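Local coordinates for protein gp18 (Listeria monocytogenes EGD-e, PDB 3GS9) that probably serves as a structural component of a prophage tail, with an architecture related to the barrel-like tail proteins of phages, at residues A197-D202 with V288-E293; G162-P167 with E178-K183; E143-N148 with D155-D160. All coordinates share one frame; numbering follows the deposited sequence.

Contact 1 (A197-D202 with V288-E293); sequences ASFDID and VLFIYE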
ATOM      1  N   ALA A 197     -31.708  -3.978  -5.229  1.00 23.82           N
ATOM      2  CA  ALA A 197     -30.593  -3.556  -6.101  1.00 21.64           C
ATOM      3  C   ALA A 197     -30.064  -2.213  -5.662  1.00 18.73           C
ATOM      4  O   ALA A 197     -30.802  -1.232  -5.677  1.00 18.46           O
ATOM      5  CB  ALA A 197     -31.052  -3.471  -7.537  1.00 20.60           C
ATOM      6  N   SER A 198     -28.795  -2.181  -5.259  1.00 20.65           N
ATOM      7  CA  SER A 198     -28.143  -0.916  -4.882  0.50 19.38           C
ATOM      8  C   SER A 198     -26.816  -0.790  -5.608  1.00 18.94           C
ATOM      9  O   SER A 198     -25.991  -1.704  -5.597  1.00 19.38           O
ATOM     10  CB  SER A 198     -27.925  -0.817  -3.370  0.50 19.28           C
ATOM     11  OG  SER A 198     -29.140  -0.535  -2.680  0.50 17.70           O
ATOM     12  N   PHE A 199     -26.605   0.370  -6.227  1.00 18.98           N
ATOM     13  CA  PHE A 199     -25.446   0.596  -7.091  1.00 18.80           C
ATOM     14  C   PHE A 199     -24.647   1.842  -6.733  1.00 18.19           C
ATOM     15  O   PHE A 199     -25.210   2.845  -6.298  1.00 19.35           O
ATOM     16  CB  PHE A 199     -25.890   0.722  -8.542  1.00 16.83           C
ATOM     17  CG  PHE A 199     -26.161  -0.587  -9.179  1.00 20.75           C
ATOM     18  CD1 PHE A 199     -27.360  -1.245  -8.927  1.00 18.74           C
ATOM     19  CD2 PHE A 199     -25.194  -1.218  -9.954  1.00 18.39           C
ATOM     20  CE1 PHE A 199     -27.615  -2.487  -9.476  1.00 21.43           C
ATOM     21  CE2 PHE A 199     -25.442  -2.483 -10.490  1.00 20.19           C
ATOM     22  CZ  PHE A 199     -26.661  -3.104 -10.252  1.00 20.83           C
ATOM     23  N   ASP A 200     -23.334   1.737  -6.907  1.00 16.60           N
ATOM     24  CA  ASP A 200     -22.449   2.883  -6.980  1.00 16.94           C
ATOM     25  C   ASP A 200     -22.074   3.073  -8.458  1.00 16.90           C
ATOM     26  O   ASP A 200     -21.715   2.128  -9.145  1.00 16.85           O
ATOM     27  CB  ASP A 200     -21.191   2.695  -6.115  1.00 17.86           C
ATOM     28  CG  ASP A 200     -20.243   3.910  -6.179  1.00 22.00           C
ATOM     29  OD1 ASP A 200     -20.534   4.938  -5.545  1.00 25.48           O
ATOM     30  OD2 ASP A 200     -19.207   3.826  -6.864  1.00 28.47           O
ATOM     31  N   ILE A 201     -22.203   4.313  -8.930  1.00 17.49           N
ATOM     32  CA  ILE A 201     -21.945   4.671 -10.319  1.00 16.54           C
ATOM     33  C   ILE A 201     -21.149   5.947 -10.323  1.00 14.74           C
ATOM     34  O   ILE A 201     -21.511   6.909  -9.640  1.00 14.61           O
ATOM     35  CB  ILE A 201     -23.288   4.922 -11.116  1.00 19.01           C
ATOM     36  CG1 ILE A 201     -24.316   3.799 -10.810  1.00 16.49           C
ATOM     37  CG2 ILE A 201     -22.988   5.102 -12.591  1.00 17.18           C
ATOM     38  CD1 ILE A 201     -25.665   4.025 -11.411  1.00 17.45           C
ATOM     39  N   ASP A 202     -20.091   5.985 -11.113  1.00 14.60           N
ATOM     40  CA  ASP A 202     -19.313   7.211 -11.234  1.00 13.76           C
ATOM     41  C   ASP A 202     -18.769   7.326 -12.615  1.00 12.99           C
ATOM     42  O   ASP A 202     -18.788   6.357 -13.409  1.00 13.49           O
ATOM     43  CB  ASP A 202     -18.214   7.278 -10.147  1.00 14.82           C
ATOM     44  CG  ASP A 202     -17.068   6.314 -10.374  1.00 20.93           C
ATOM     45  OD1 ASP A 202     -16.432   6.390 -11.429  1.00 16.14           O
ATOM     46  OD2 ASP A 202     -16.752   5.490  -9.473  1.00 20.93           O
ATOM     47  N   VAL A 288     -26.235  -8.763 -17.345  1.00 20.12           N
ATOM     48  CA  VAL A 288     -27.514  -8.115 -17.093  1.00 19.60           C
ATOM     49  C   VAL A 288     -27.482  -6.741 -17.782  1.00 17.89           C
ATOM     50  O   VAL A 288     -26.482  -6.019 -17.690  1.00 20.21           O
ATOM     51  CB  VAL A 288     -27.727  -7.984 -15.581  1.00 19.52           C
ATOM     52  CG1 VAL A 288     -28.993  -7.248 -15.268  1.00 19.38           C
ATOM     53  CG2 VAL A 288     -27.749  -9.385 -14.902  1.00 22.35           C
ATOM     54  N   LEU A 289     -28.554  -6.393 -18.502  1.00 19.24           N
ATOM     55  CA  LEU A 289     -28.649  -5.074 -19.166  1.00 19.03           C
ATOM     56  C   LEU A 289     -28.924  -4.053 -18.085  1.00 17.94           C
ATOM     57  O   LEU A 289     -29.896  -4.194 -17.344  1.00 20.11           O
ATOM     58  CB  LEU A 289     -29.800  -5.000 -20.170  1.00 22.65           C
ATOM     59  CG  LEU A 289     -29.957  -3.635 -20.862  1.00 23.90           C
ATOM     60  CD1 LEU A 289     -28.745  -3.243 -21.682  1.00 23.76           C
ATOM     61  CD2 LEU A 289     -31.257  -3.601 -21.726  1.00 24.74           C
ATOM     62  N   PHE A 290     -28.056  -3.052 -17.986  1.00 18.42           N
ATOM     63  CA  PHE A 290     -28.208  -1.979 -17.008  1.00 17.37           C
ATOM     64  C   PHE A 290     -28.761  -0.756 -17.751  1.00 15.85           C
ATOM     65  O   PHE A 290     -28.135  -0.252 -18.659  1.00 15.76           O
ATOM     66  CB  PHE A 290     -26.858  -1.640 -16.324  1.00 17.47           C
ATOM     67  CG  PHE A 290     -27.006  -0.724 -15.141  1.00 15.13           C
ATOM     68  CD1 PHE A 290     -27.391  -1.215 -13.895  1.00 17.42           C
ATOM     69  CD2 PHE A 290     -26.824   0.662 -15.289  1.00 15.49           C
ATOM     70  CE1 PHE A 290     -27.528  -0.369 -12.807  1.00 17.39           C
ATOM     71  CE2 PHE A 290     -26.989   1.509 -14.208  1.00 14.02           C
ATOM     72  CZ  PHE A 290     -27.345   1.001 -12.973  1.00 14.89           C
ATOM     73  N   ILE A 291     -29.943  -0.289 -17.363  1.00 15.40           N
ATOM     74  CA  ILE A 291     -30.482   0.923 -17.956  1.00 16.80           C
ATOM     75  C   ILE A 291     -30.371   2.060 -16.944  1.00 16.49           C
ATOM     76  O   ILE A 291     -31.069   2.071 -15.909  1.00 15.41           O
ATOM     77  CB  ILE A 291     -31.946   0.726 -18.392  1.00 18.39           C
ATOM     78  CG1 ILE A 291     -32.070  -0.424 -19.390  1.00 19.66           C
ATOM     79  CG2 ILE A 291     -32.503   2.004 -18.976  1.00 18.21           C
ATOM     80  CD1 ILE A 291     -33.489  -0.818 -19.702  1.00 22.69           C
ATOM     81  N   TYR A 292     -29.462   2.982 -17.214  1.00 18.53           N
ATOM     82  CA  TYR A 292     -29.309   4.167 -16.367  1.00 19.70           C
ATOM     83  C   TYR A 292     -30.354   5.176 -16.810  1.00 19.75           C
ATOM     84  O   TYR A 292     -30.141   5.993 -17.740  1.00 18.59           O
ATOM     85  CB  TYR A 292     -27.893   4.767 -16.420  1.00 17.11           C
ATOM     86  CG  TYR A 292     -27.775   5.964 -15.520  1.00 15.28           C
ATOM     87  CD1 TYR A 292     -27.922   5.831 -14.148  1.00 14.53           C
ATOM     88  CD2 TYR A 292     -27.551   7.238 -16.021  1.00 16.99           C
ATOM     89  CE1 TYR A 292     -27.840   6.920 -13.306  1.00 14.90           C
ATOM     90  CE2 TYR A 292     -27.448   8.318 -15.182  1.00 19.58           C
ATOM     91  CZ  TYR A 292     -27.606   8.157 -13.826  1.00 17.41           C
ATOM     92  OH  TYR A 292     -27.509   9.248 -12.995  1.00 19.52           O
ATOM     93  N   GLU A 293     -31.477   5.125 -16.110  1.00 19.81           N
ATOM     94  CA  GLU A 293     -32.692   5.799 -16.555  1.00 22.77           C
ATOM     95  C   GLU A 293     -32.568   7.325 -16.616  1.00 22.19           C
ATOM     96  O   GLU A 293     -33.086   7.951 -17.542  1.00 22.96           O
ATOM     97  CB  GLU A 293     -33.879   5.400 -15.667  1.00 24.45           C
ATOM     98  CG  GLU A 293     -35.174   5.202 -16.430  1.00 33.19           C
ATOM     99  CD  GLU A 293     -35.097   4.012 -17.389  1.00 35.16           C
ATOM    100  OE1 GLU A 293     -34.958   2.861 -16.926  1.00 43.60           O
ATOM    101  OE2 GLU A 293     -35.166   4.242 -18.612  1.00 42.55           O
TER
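Tyr-292, whose ring lies against Ile-201, sends its OH into a hydrogen bond with Asp-57 OD1 of a second subunit; that bond leaves the contact, and what passes between 197-202 and 288-293 is apolar. Phe-290 is central. Its edge points into the face of Phe-199 in an edge-to-face pair, with centroids 4.8 Å apart and planes at 52°. Phe-290 CE1 sits 3.6 Å above the Phe-199 ring plane, over the middle, which puts it about equally far from all six ring carbons. Phe-290 CG lies trans to the backbone N (chi1 -170°), and from that position the ring reaches across to the other strand. Next to CE1, Phe-290 CZ takes the methyl end of Ile-201, with CD1 to CZ 3.8 Å. That same Ile-201 CD1 is 4.0 Å from Tyr-292 CD1, so one methyl touches both aromatic rings. Tyr-190 and Tyr-299 also meet the Phe-290 ring. The strand axes pass 11.5 Å apart at 67°, too far and too steeply angled for pairing. Strand 197-202, outermost in its six-stranded sheet, packs face to face with strand 287-292 near the other edge, as expected of a curled, barrel-like sheet with a hydrophobic interior.

Contact 2 (G162-P167 with E178-K183); sequences GVVVIP and EIYGAK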
ATOM      1  N   GLY A 162      -6.498 -12.812 -22.890  1.00 13.85           N
ATOM      2  CA  GLY A 162      -7.885 -12.331 -22.796  1.00 13.19           C
ATOM      3  C   GLY A 162      -8.843 -13.501 -22.562  1.00 14.71           C
ATOM      4  O   GLY A 162      -9.853 -13.671 -23.252  1.00 14.14           O
ATOM      5  N   VAL A 163      -8.511 -14.312 -21.572  1.00 16.12           N
ATOM      6  CA  VAL A 163      -9.265 -15.497 -21.247  1.00 15.01           C
ATOM      7  C   VAL A 163      -9.626 -15.517 -19.766  1.00 16.24           C
ATOM      8  O   VAL A 163      -9.044 -14.778 -18.941  1.00 14.97           O
ATOM      9  CB  VAL A 163      -8.504 -16.821 -21.626  1.00 12.79           C
ATOM     10  CG1 VAL A 163      -8.248 -16.899 -23.153  1.00 19.08           C
ATOM     11  CG2 VAL A 163      -7.194 -16.989 -20.854  1.00 13.32           C
ATOM     12  N   VAL A 164     -10.567 -16.400 -19.465  1.00 15.79           N
ATOM     13  CA  VAL A 164     -11.067 -16.673 -18.117  0.50 15.59           C
ATOM     14  C   VAL A 164     -10.728 -18.134 -17.799  1.00 17.21           C
ATOM     15  O   VAL A 164     -10.608 -18.939 -18.707  1.00 16.99           O
ATOM     16  CB  VAL A 164     -12.627 -16.413 -18.058  0.50 15.70           C
ATOM     17  CG1 VAL A 164     -13.375 -17.162 -19.196  0.50 11.12           C
ATOM     18  CG2 VAL A 164     -13.209 -16.766 -16.700  0.50 20.47           C
ATOM     19  N   VAL A 165     -10.575 -18.482 -16.525  1.00 16.83           N
ATOM     20  CA  VAL A 165     -10.370 -19.907 -16.157  1.00 14.22           C
ATOM     21  C   VAL A 165     -11.547 -20.283 -15.293  1.00 17.72           C
ATOM     22  O   VAL A 165     -11.921 -19.524 -14.401  1.00 16.03           O
ATOM     23  CB  VAL A 165      -8.983 -20.183 -15.446  1.00 15.68           C
ATOM     24  CG1 VAL A 165      -8.805 -19.346 -14.164  1.00 21.48           C
ATOM     25  CG2 VAL A 165      -8.824 -21.688 -15.143  1.00 13.76           C
ATOM     26  N   ILE A 166     -12.138 -21.439 -15.585  1.00 18.41           N
ATOM     27  CA  ILE A 166     -13.309 -21.923 -14.863  1.00 18.06           C
ATOM     28  C   ILE A 166     -12.939 -23.291 -14.299  1.00 17.69           C
ATOM     29  O   ILE A 166     -12.930 -24.252 -15.018  1.00 17.26           O
ATOM     30  CB  ILE A 166     -14.525 -22.042 -15.792  1.00 19.37           C
ATOM     31  CG1 ILE A 166     -14.729 -20.742 -16.605  1.00 18.93           C
ATOM     32  CG2 ILE A 166     -15.748 -22.387 -14.963  1.00 20.90           C
ATOM     33  CD1 ILE A 166     -15.571 -20.932 -17.813  1.00 29.66           C
ATOM     34  N   PRO A 167     -12.523 -23.342 -13.022  1.00 19.06           N
ATOM     35  CA  PRO A 167     -12.117 -24.621 -12.436  1.00 19.00           C
ATOM     36  C   PRO A 167     -13.279 -25.521 -12.079  1.00 18.61           C
ATOM     37  O   PRO A 167     -14.234 -25.047 -11.422  1.00 21.43           O
ATOM     38  CB  PRO A 167     -11.384 -24.199 -11.138  1.00 18.95           C
ATOM     39  CG  PRO A 167     -11.152 -22.746 -11.234  1.00 21.67           C
ATOM     40  CD  PRO A 167     -12.322 -22.238 -12.067  1.00 18.46           C
ATOM     41  N   GLU A 178     -15.045 -13.271 -24.667  1.00 17.04           N
ATOM     42  CA  GLU A 178     -16.261 -13.150 -25.491  1.00 17.26           C
ATOM     43  C   GLU A 178     -17.265 -14.257 -25.254  1.00 18.41           C
ATOM     44  O   GLU A 178     -18.460 -14.030 -25.413  1.00 20.63           O
ATOM     45  CB  GLU A 178     -15.905 -13.126 -26.977  1.00 17.46           C
ATOM     46  CG  GLU A 178     -15.153 -11.845 -27.360  1.00 19.70           C
ATOM     47  CD  GLU A 178     -13.644 -11.967 -27.296  1.00 18.92           C
ATOM     48  OE1 GLU A 178     -13.099 -12.865 -26.601  1.00 16.58           O
ATOM     49  OE2 GLU A 178     -13.007 -11.116 -27.944  1.00 18.59           O
ATOM     50  N   ILE A 179     -16.790 -15.459 -24.937  1.00 16.67           N
ATOM     51  CA  ILE A 179     -17.700 -16.612 -24.742  1.00 21.81           C
ATOM     52  C   ILE A 179     -17.808 -17.057 -23.289  1.00 22.80           C
ATOM     53  O   ILE A 179     -18.208 -18.189 -22.996  1.00 23.12           O
ATOM     54  CB  ILE A 179     -17.386 -17.773 -25.733  1.00 23.19           C
ATOM     55  CG1 ILE A 179     -15.996 -18.391 -25.500  1.00 24.66           C
ATOM     56  CG2 ILE A 179     -17.547 -17.232 -27.135  1.00 23.84           C
ATOM     57  CD1 ILE A 179     -15.742 -19.731 -26.251  1.00 20.58           C
ATOM     58  N   TYR A 180     -17.475 -16.127 -22.391  1.00 20.21           N
ATOM     59  CA  TYR A 180     -17.644 -16.308 -20.973  1.00 23.43           C
ATOM     60  C   TYR A 180     -18.823 -15.490 -20.510  1.00 25.26           C
ATOM     61  O   TYR A 180     -18.756 -14.262 -20.435  1.00 28.19           O
ATOM     62  CB  TYR A 180     -16.407 -15.840 -20.238  1.00 23.65           C
ATOM     63  CG  TYR A 180     -16.584 -15.752 -18.747  1.00 21.26           C
ATOM     64  CD1 TYR A 180     -16.967 -16.879 -18.013  1.00 23.61           C
ATOM     65  CD2 TYR A 180     -16.343 -14.555 -18.064  1.00 19.74           C
ATOM     66  CE1 TYR A 180     -17.099 -16.811 -16.638  1.00 26.28           C
ATOM     67  CE2 TYR A 180     -16.482 -14.474 -16.697  1.00 27.00           C
ATOM     68  CZ  TYR A 180     -16.871 -15.617 -15.994  1.00 26.42           C
ATOM     69  OH  TYR A 180     -17.017 -15.529 -14.624  1.00 31.08           O
ATOM     70  N   GLY A 181     -19.900 -16.163 -20.175  1.00 26.71           N
ATOM     71  CA  GLY A 181     -21.127 -15.457 -19.867  1.00 28.69           C
ATOM     72  C   GLY A 181     -21.953 -15.177 -21.105  1.00 27.06           C
ATOM     73  O   GLY A 181     -21.449 -14.724 -22.146  1.00 28.39           O
ATOM     74  N   ALA A 182     -23.239 -15.416 -20.985  1.00 29.50           N
ATOM     75  CA  ALA A 182     -24.155 -15.144 -22.067  1.00 29.99           C
ATOM     76  C   ALA A 182     -25.095 -14.048 -21.638  1.00 30.34           C
ATOM     77  O   ALA A 182     -25.242 -13.767 -20.434  1.00 26.40           O
ATOM     78  CB  ALA A 182     -24.926 -16.402 -22.451  1.00 31.64           C
ATOM     79  N   LYS A 183     -25.699 -13.413 -22.642  1.00 33.46           N
ATOM     80  CA  LYS A 183     -26.732 -12.426 -22.424  1.00 37.62           C
ATOM     81  C   LYS A 183     -27.951 -13.149 -21.865  1.00 40.35           C
ATOM     82  O   LYS A 183     -28.395 -14.144 -22.439  1.00 41.13           O
ATOM     83  CB  LYS A 183     -27.079 -11.696 -23.732  1.00 38.45           C
ATOM     84  CG  LYS A 183     -26.143 -10.526 -24.076  1.00 44.35           C
ATOM     85  CD  LYS A 183     -24.768 -10.982 -24.552  1.00 48.58           C
ATOM     86  CE  LYS A 183     -23.772  -9.830 -24.564  1.00 50.50           C
ATOM     87  NZ  LYS A 183     -22.528 -10.168 -25.324  1.00 54.52           N
TER
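Tyr-180 reaches toward Val-164, and its side chain meets that valine from the root of the ring outward. At Tyr-180 CB the neighbour is Val-164 CG1, 3.5 Å away; CG1 is equally close to Tyr-180 CG, a snug fit where the ring begins. One step on, Tyr-180 CD1 has Val-164 CG1 at 3.8 Å and, in a looser touch that comes in obliquely, Ile-166 CD1 at 4.3 Å. In the fold, 162-167 is the run-out from helix 150-161 into strand 166-168, the first arm of the hairpin with strand 171-173; Gly-162, just past the helix, leaves the helical backbone angles with positive phi, and its O accepts a hydrogen bond from Arg-258 NH2. Val-163 and Val-165 turn the other way, to Leu-158 of the helix. Tyr-180 lies on the loop that follows the hairpin and also packs on Gln-302 of strand 297-305. Over its ring centre stands the second valine methyl, Val-164 CG2, 3.7 Å from the centroid and 4° off the ring normal, a well-centred CH-pi contact. The valine rotamer sets this up, because chi1 of 51° places CG1 in the crowded position between N and carbonyl carbon and leaves CG2 pointing over the ring; Val-164 is modelled in two conformers, and this describes one of them. CG2 is nearly equidistant from all six ring carbons, Tyr-180 CE1 and CZ included at 3.9 Å.

Contact 3 (E143-N148 with D155-D160); sequences ENFGNN and DQLLDD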
ATOM      1  N   GLU A 143       8.198 -13.203 -23.180  1.00 18.05           N
ATOM      2  CA  GLU A 143       9.607 -13.025 -22.836  1.00 19.89           C
ATOM      3  C   GLU A 143       9.812 -13.541 -21.403  1.00 19.17           C
ATOM      4  O   GLU A 143       9.248 -12.997 -20.439  1.00 18.22           O
ATOM      5  CB  GLU A 143      10.015 -11.554 -22.967  1.00 19.66           C
ATOM      6  CG  GLU A 143       9.997 -11.049 -24.433  1.00 18.47           C
ATOM      7  CD  GLU A 143      10.424  -9.605 -24.626  1.00 22.74           C
ATOM      8  OE1 GLU A 143      10.776  -8.923 -23.636  1.00 21.58           O
ATOM      9  OE2 GLU A 143      10.401  -9.143 -25.789  1.00 23.50           O
ATOM     10  N   ASN A 144      10.559 -14.640 -21.282  1.00 18.18           N
ATOM     11  CA  ASN A 144      10.820 -15.266 -20.006  1.00 19.90           C
ATOM     12  C   ASN A 144       9.505 -15.622 -19.304  1.00 18.89           C
ATOM     13  O   ASN A 144       9.326 -15.336 -18.113  1.00 20.71           O
ATOM     14  CB  ASN A 144      11.716 -14.340 -19.164  1.00 19.27           C
ATOM     15  CG  ASN A 144      13.070 -14.130 -19.815  1.00 22.13           C
ATOM     16  OD1 ASN A 144      13.657 -15.082 -20.318  1.00 27.68           O
ATOM     17  ND2 ASN A 144      13.546 -12.891 -19.847  1.00 30.67           N
ATOM     18  N   PHE A 145       8.570 -16.220 -20.052  1.00 16.58           N
ATOM     19  CA  PHE A 145       7.344 -16.723 -19.405  1.00 16.08           C
ATOM     20  C   PHE A 145       7.689 -17.919 -18.499  1.00 18.95           C
ATOM     21  O   PHE A 145       8.149 -18.950 -18.976  1.00 17.96           O
ATOM     22  CB  PHE A 145       6.248 -17.141 -20.392  1.00 19.23           C
ATOM     23  CG  PHE A 145       5.084 -17.815 -19.703  1.00 17.36           C
ATOM     24  CD1 PHE A 145       4.193 -17.071 -18.958  1.00 15.81           C
ATOM     25  CD2 PHE A 145       4.953 -19.206 -19.709  1.00 17.52           C
ATOM     26  CE1 PHE A 145       3.144 -17.696 -18.313  1.00 13.60           C
ATOM     27  CE2 PHE A 145       3.933 -19.835 -19.048  1.00 19.55           C
ATOM     28  CZ  PHE A 145       3.015 -19.073 -18.336  1.00 16.64           C
ATOM     29  N   GLY A 146       7.432 -17.766 -17.200  1.00 16.71           N
ATOM     30  CA  GLY A 146       7.791 -18.777 -16.219  1.00 18.12           C
ATOM     31  C   GLY A 146       8.447 -18.169 -15.005  1.00 19.03           C
ATOM     32  O   GLY A 146       8.284 -16.979 -14.713  1.00 18.82           O
ATOM     33  N   ASN A 147       9.200 -18.993 -14.286  1.00 20.92           N
ATOM     34  CA  ASN A 147       9.826 -18.546 -13.049  1.00 21.49           C
ATOM     35  C   ASN A 147       8.811 -17.995 -12.063  1.00 18.36           C
ATOM     36  O   ASN A 147       8.915 -16.863 -11.566  1.00 21.84           O
ATOM     37  CB  ASN A 147      10.960 -17.552 -13.354  1.00 22.62           C
ATOM     38  CG  ASN A 147      11.869 -17.321 -12.167  1.00 28.38           C
ATOM     39  OD1 ASN A 147      11.742 -17.981 -11.138  1.00 28.65           O
ATOM     40  ND2 ASN A 147      12.791 -16.371 -12.303  1.00 31.73           N
ATOM     41  N   ASN A 148       7.774 -18.781 -11.803  1.00 16.81           N
ATOM     42  CA  ASN A 148       6.785 -18.362 -10.837  1.00 15.79           C
ATOM     43  C   ASN A 148       5.923 -19.522 -10.413  1.00 14.86           C
ATOM     44  O   ASN A 148       6.036 -20.630 -10.927  1.00 15.36           O
ATOM     45  CB  ASN A 148       5.916 -17.180 -11.341  1.00 20.56           C
ATOM     46  CG  ASN A 148       5.746 -16.091 -10.277  1.00 20.06           C
ATOM     47  OD1 ASN A 148       5.329 -16.356  -9.132  1.00 24.86           O
ATOM     48  ND2 ASN A 148       6.079 -14.860 -10.641  1.00 19.86           N
ATOM     49  N   ASP A 155      -2.612 -16.477 -13.933  1.00 14.10           N
ATOM     50  CA  ASP A 155      -3.151 -15.114 -13.935  1.00 14.63           C
ATOM     51  C   ASP A 155      -2.544 -14.259 -15.032  1.00 11.73           C
ATOM     52  O   ASP A 155      -3.247 -13.448 -15.664  1.00 15.52           O
ATOM     53  CB  ASP A 155      -2.969 -14.485 -12.560  1.00 14.65           C
ATOM     54  CG  ASP A 155      -3.916 -15.068 -11.529  1.00 24.29           C
ATOM     55  OD1 ASP A 155      -4.837 -15.750 -11.934  1.00 21.77           O
ATOM     56  OD2 ASP A 155      -3.765 -14.813 -10.327  1.00 26.00           O
ATOM     57  N   GLN A 156      -1.255 -14.426 -15.287  1.00 14.06           N
ATOM     58  CA  GLN A 156      -0.618 -13.704 -16.383  1.00 14.04           C
ATOM     59  C   GLN A 156      -1.249 -14.090 -17.724  1.00 13.37           C
ATOM     60  O   GLN A 156      -1.549 -13.245 -18.566  1.00 14.63           O
ATOM     61  CB  GLN A 156       0.859 -14.087 -16.461  1.00 14.06           C
ATOM     62  CG  GLN A 156       1.547 -13.262 -17.487  1.00 20.35           C
ATOM     63  CD  GLN A 156       2.906 -13.725 -17.760  1.00 26.96           C
ATOM     64  OE1 GLN A 156       3.650 -14.134 -16.847  1.00 22.90           O
ATOM     65  NE2 GLN A 156       3.260 -13.703 -19.037  1.00 19.66           N
ATOM     66  N   LEU A 157      -1.414 -15.390 -17.941  1.00 13.06           N
ATOM     67  CA  LEU A 157      -2.037 -15.878 -19.184  1.00 12.83           C
ATOM     68  C   LEU A 157      -3.446 -15.303 -19.379  1.00 12.67           C
ATOM     69  O   LEU A 157      -3.854 -15.010 -20.528  1.00 14.19           O
ATOM     70  CB  LEU A 157      -2.060 -17.413 -19.212  1.00 12.26           C
ATOM     71  CG  LEU A 157      -0.675 -18.093 -19.152  1.00 12.73           C
ATOM     72  CD1 LEU A 157      -0.779 -19.645 -19.097  1.00 15.83           C
ATOM     73  CD2 LEU A 157       0.294 -17.582 -20.278  1.00 14.41           C
ATOM     74  N   LEU A 158      -4.216 -15.199 -18.297  1.00 12.14           N
ATOM     75  CA  LEU A 158      -5.554 -14.657 -18.390  1.00 14.72           C
ATOM     76  C   LEU A 158      -5.481 -13.271 -19.020  1.00 17.30           C
ATOM     77  O   LEU A 158      -6.247 -12.952 -19.948  1.00 14.50           O
ATOM     78  CB  LEU A 158      -6.218 -14.579 -17.023  1.00 15.49           C
ATOM     79  CG  LEU A 158      -6.415 -15.870 -16.231  1.00 15.33           C
ATOM     80  CD1 LEU A 158      -7.273 -15.596 -14.975  1.00 20.24           C
ATOM     81  CD2 LEU A 158      -7.040 -16.964 -17.047  1.00 15.08           C
ATOM     82  N   ASP A 159      -4.534 -12.460 -18.544  1.00 16.43           N
ATOM     83  CA  ASP A 159      -4.348 -11.082 -19.030  1.00 15.20           C
ATOM     84  C   ASP A 159      -3.762 -11.048 -20.476  1.00 17.90           C
ATOM     85  O   ASP A 159      -4.237 -10.300 -21.359  1.00 22.09           O
ATOM     86  CB  ASP A 159      -3.399 -10.338 -18.055  1.00 15.37           C
ATOM     87  CG  ASP A 159      -4.014 -10.078 -16.694  1.00 26.71           C
ATOM     88  OD1 ASP A 159      -5.260 -10.079 -16.609  1.00 27.23           O
ATOM     89  OD2 ASP A 159      -3.239  -9.858 -15.714  1.00 32.26           O
ATOM     90  N   ASP A 160      -2.746 -11.872 -20.712  1.00 13.71           N
ATOM     91  CA  ASP A 160      -2.038 -11.895 -21.979  1.00 13.88           C
ATOM     92  C   ASP A 160      -3.003 -12.274 -23.093  1.00 14.30           C
ATOM     93  O   ASP A 160      -3.032 -11.606 -24.135  1.00 15.51           O
ATOM     94  CB  ASP A 160      -0.892 -12.903 -21.965  1.00 14.66           C
ATOM     95  CG  ASP A 160       0.331 -12.408 -21.236  1.00 14.74           C
ATOM     96  OD1 ASP A 160       0.361 -11.245 -20.774  1.00 15.05           O
ATOM     97  OD2 ASP A 160       1.303 -13.195 -21.120  1.00 18.53           O
TER
HETATM   98  O   HOH W   1       6.306 -15.110 -16.555  1.00 19.77           O
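The Phe-145 ring and the Gln-156 amide stand almost upright to one another, their planes 77° apart, with Gln-156 CD lying in the plane of the ring at its edge. Gln-156 NE2 comes to 3.5 Å from Phe-145 CD1, also near the ring plane, whereas Leu-157 CD2 approaches the neighbouring Phe-145 CE1 obliquely, at 3.5 Å. Strand 141-149 carries the phenylalanine and pairs antiparallel with strand 100-106; two G1 beta bulges break its course, Asn-144 and Phe-145 opposite Ile-105, then Asn-147 and Asn-148 opposite Gln-101. Within the first bulge, Phe-145 is turned toward helix 150-161, which follows directly in the chain. With Phe-145 CG trans to the backbone N, chi1 173°, the ring runs past the outstretched Gln-156 in the opposite direction and crosses Leu-157 at about a right angle. Leu-157 also packs on Leu-111, Cys-114, Leu-115 and Ile-118 of helix 111-118, so it links Phe-145 to that helix.

The amide is held from both ends. Gln-156 NE2 donates to Asp-160 OD2 one helical turn on, 2.9 Å and fairly straight at 165°; the acceptor lies close to the amide plane, while NE2 meets OD2 on the syn side but tilted out of the carboxylate plane. Asp-160 OD2 also takes Gln-142 NE2, while its OD1 forms a salt bridge with Arg-249, so the carboxylate probably stays charged. At the other end, water 1 donates to Gln-156 OE1 over 2.8 Å, and accepts from Gly-146 N, 3.0 Å away.

How the contacts relate
From the N terminus, contact 3 comes first, folding helix 150-161 back against the strand just before it, six residues separating its segments. The helix runs straight into 162-167, where Val-163 N probably bonds to Leu-158 O, so contacts 3 and 2 touch although their centres are 19 Å apart. Contact 2 then closes the loop around the 166-168/171-173 hairpin, and its second segment leads toward strands 183-184 and 186-189. Contact 1 follows, with 85 residues between its segments, tying two strands of the six-stranded sheet; it lies about 6 Å from contact 2 at the nearest atoms. All three are in series, none nested or crossed, and contacts 1 and 3 lie on opposite sides of the chain's centre.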